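Local coordinates for chorismate mutase (Helicobacter pylori, PDB 6AL9) that catalyses the rearrangement of chorismate to prephenate, the step that commits chorismate to phenylalanine and tyrosine synthesis, at the interface of chains A and B. Numbering follows the deposited sequence. Chains: chain A/B, Chorismate mutase.

The interface of chains A and B. Residues chain A 59, 62, 64, 67, 72; chain B 20-21, 24-25.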
ATOM      1  N   LEU A  59     -11.345  -7.228  -4.677  1.00 26.01           N
ATOM      2  CA  LEU A  59     -11.265  -6.088  -3.732  1.00 26.44           C
ATOM      3  C   LEU A  59     -12.323  -5.004  -3.975  1.00 29.01           C
ATOM      4  O   LEU A  59     -12.821  -4.394  -3.031  1.00 28.76           O
ATOM      5  CB  LEU A  59      -9.862  -5.472  -3.727  1.00 24.32           C
ATOM      6  CG  LEU A  59      -8.795  -6.394  -3.150  1.00 24.17           C
ATOM      7  CD1 LEU A  59      -7.381  -6.027  -3.543  1.00 24.72           C
ATOM      8  CD2 LEU A  59      -8.919  -6.425  -1.633  1.00 24.60           C
ATOM      9  N   ARG A  62     -15.706  -5.332  -2.045  1.00 40.04           N
ATOM     10  CA  ARG A  62     -15.778  -5.197  -0.583  1.00 40.01           C
ATOM     11  C   ARG A  62     -16.376  -3.858  -0.159  1.00 38.74           C
ATOM     12  O   ARG A  62     -16.434  -2.940  -0.954  1.00 39.36           O
ATOM     13  CB  ARG A  62     -14.387  -5.368   0.020  1.00 37.87           C
ATOM     14  CG  ARG A  62     -13.724  -6.656  -0.413  1.00 38.58           C
ATOM     15  CD  ARG A  62     -12.360  -6.806   0.191  1.00 38.78           C
ATOM     16  NE  ARG A  62     -12.428  -7.200   1.591  1.00 39.92           N
ATOM     17  CZ  ARG A  62     -11.724  -6.635   2.570  1.00 44.53           C
ATOM     18  NH1 ARG A  62     -10.877  -5.636   2.324  1.00 44.47           N
ATOM     19  NH2 ARG A  62     -11.855  -7.072   3.817  1.00 45.16           N
ATOM     20  N   PHE A  64     -16.149  -0.430   1.626  1.00 33.83           N
ATOM     21  CA  PHE A  64     -15.195   0.575   2.098  1.00 31.14           C
ATOM     22  C   PHE A  64     -15.907   1.905   2.333  1.00 32.25           C
ATOM     23  O   PHE A  64     -16.808   2.250   1.593  1.00 32.39           O
ATOM     24  CB  PHE A  64     -14.102   0.812   1.059  1.00 26.99           C
ATOM     25  CG  PHE A  64     -13.244  -0.376   0.790  1.00 26.55           C
ATOM     26  CD1 PHE A  64     -12.467  -0.927   1.794  1.00 26.42           C
ATOM     27  CD2 PHE A  64     -13.184  -0.935  -0.475  1.00 27.20           C
ATOM     28  CE1 PHE A  64     -11.670  -2.019   1.550  1.00 26.18           C
ATOM     29  CE2 PHE A  64     -12.373  -2.035  -0.727  1.00 26.60           C
ATOM     30  CZ  PHE A  64     -11.606  -2.562   0.287  1.00 24.83           C
ATOM     31  N   LEU A  67     -12.439   4.007  -0.210  1.00 29.40           N
ATOM     32  CA  LEU A  67     -11.815   3.391  -1.370  1.00 30.73           C
ATOM     33  C   LEU A  67     -12.877   3.181  -2.438  1.00 33.86           C
ATOM     34  O   LEU A  67     -14.005   2.809  -2.134  1.00 34.31           O
ATOM     35  CB  LEU A  67     -11.202   2.042  -1.034  1.00 27.31           C
ATOM     36  CG  LEU A  67     -10.055   1.970  -0.038  1.00 27.67           C
ATOM     37  CD1 LEU A  67      -9.408   0.582  -0.103  1.00 24.60           C
ATOM     38  CD2 LEU A  67      -9.024   3.064  -0.309  1.00 29.14           C
ATOM     39  N   LEU A  72      -8.164   2.016  -5.688  1.00 27.94           N
ATOM     40  CA  LEU A  72      -7.595   0.677  -5.605  1.00 26.69           C
ATOM     41  C   LEU A  72      -6.721   0.395  -6.830  1.00 26.97           C
ATOM     42  O   LEU A  72      -5.641  -0.184  -6.710  1.00 26.52           O
ATOM     43  CB  LEU A  72      -8.703  -0.391  -5.546  1.00 28.68           C
ATOM     44  CG  LEU A  72      -9.338  -0.705  -4.197  1.00 29.15           C
ATOM     45  CD1 LEU A  72     -10.615  -1.495  -4.414  1.00 31.91           C
ATOM     46  CD2 LEU A  72      -8.392  -1.486  -3.316  1.00 28.67           C
TER
ATOM     47  N   ASP B  20      -4.088  -8.621   1.226  1.00 23.37           N
ATOM     48  CA  ASP B  20      -4.747  -7.588   0.475  1.00 24.21           C
ATOM     49  C   ASP B  20      -6.020  -7.075   1.134  1.00 23.83           C
ATOM     50  O   ASP B  20      -6.291  -5.909   1.043  1.00 23.79           O
ATOM     51  CB  ASP B  20      -5.009  -8.035  -0.953  1.00 25.90           C
ATOM     52  CG  ASP B  20      -3.741  -8.075  -1.788  1.00 27.78           C
ATOM     53  OD1 ASP B  20      -2.781  -7.356  -1.437  1.00 30.44           O
ATOM     54  OD2 ASP B  20      -3.700  -8.805  -2.808  1.00 30.92           O
ATOM     55  N   ASN B  21      -6.784  -7.925   1.808  1.00 24.93           N
ATOM     56  CA  ASN B  21      -7.914  -7.469   2.656  1.00 24.11           C
ATOM     57  C   ASN B  21      -7.460  -6.521   3.748  1.00 24.69           C
ATOM     58  O   ASN B  21      -8.038  -5.456   3.934  1.00 26.35           O
ATOM     59  CB  ASN B  21      -8.613  -8.648   3.336  1.00 24.48           C
ATOM     60  CG  ASN B  21      -9.397  -9.542   2.355  1.00 24.06           C
ATOM     61  OD1 ASN B  21      -9.530  -9.272   1.159  1.00 24.47           O
ATOM     62  ND2 ASN B  21      -9.899 -10.623   2.880  1.00 23.99           N
ATOM     63  N   SER B  24      -5.934  -3.227   2.150  1.00 22.53           N
ATOM     64  CA  SER B  24      -7.093  -2.440   1.720  1.00 26.28           C
ATOM     65  C   SER B  24      -7.791  -1.781   2.893  1.00 25.23           C
ATOM     66  O   SER B  24      -8.125  -0.609   2.825  1.00 27.23           O
ATOM     67  CB  SER B  24      -8.150  -3.356   1.073  1.00 27.53           C
ATOM     68  OG  SER B  24      -7.700  -3.842  -0.149  1.00 32.84           O
ATOM     69  N   ASP B  25      -8.103  -2.569   3.919  1.00 25.15           N
ATOM     70  CA  ASP B  25      -8.808  -2.020   5.073  1.00 27.75           C
ATOM     71  C   ASP B  25      -7.945  -0.956   5.739  1.00 26.90           C
ATOM     72  O   ASP B  25      -8.462   0.082   6.133  1.00 28.00           O
ATOM     73  CB  ASP B  25      -9.194  -3.100   6.078  1.00 29.83           C
ATOM     74  CG  ASP B  25     -10.348  -3.996   5.587  1.00 35.39           C
ATOM     75  OD1 ASP B  25     -11.232  -3.536   4.823  1.00 35.87           O
ATOM     76  OD2 ASP B  25     -10.365  -5.193   5.968  1.00 40.43           O
TER
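The guanidinium group of A:Arg62 and the side-chain amide of B:Asn21 lie stacked, their planes 12° apart, with the amide oxygen OD1 over the rim of one guanidinium face. At the edge, in the plane, stand B:Asp25 OD2 and B:Ser24 CB. The ring of A:Phe64 carries the methyl CD1 of its own-chain neighbour A:Leu67 over the centre of one face; A:Phe64 CZ meets B:Ser24 CB at 3.6 Å, the latter lying off the ring plane on that same side.

This patch belongs to the two-fold interface of the all-helical type II chorismate mutase dimer: the end of helix 49-60, the loop after it and the start of helix 69-92 of chain A pack on the long helix 9-41 of chain B. Arginine suits the loop because its long chain, bent at chi3, reaches that helix with a flat cation, and asparagine offers a flat neutral amide to lie on it. Aspartate supplies a short carboxylate from the same helix: A:Arg62 NH2 makes a salt bridge and a nearly straight hydrogen bond to B:Asp25 OD2 at 3.2 Å, on the syn side but somewhat out of the carboxylate plane. NH1 adds weak bonds to B:Asp25 OD1 and the backbone oxygen of B:Asn21.

Serine fits at B:Ser24 because its small side chain admits close neighbours; the flat phenylalanine and the leucines cover it with apolar surface. A:Leu67 CD1 lies 3.4 Å from B:Ser24 O, while A:Leu59 and A:Leu72 offer methyl groups to the hydroxyl. That polar atom, set beside its backbone N (chi1 -69°), is satisfied within its own helix: B:Ser24 OG donates a 2.8 Å hydrogen bond to B:Asp20 O, one turn earlier.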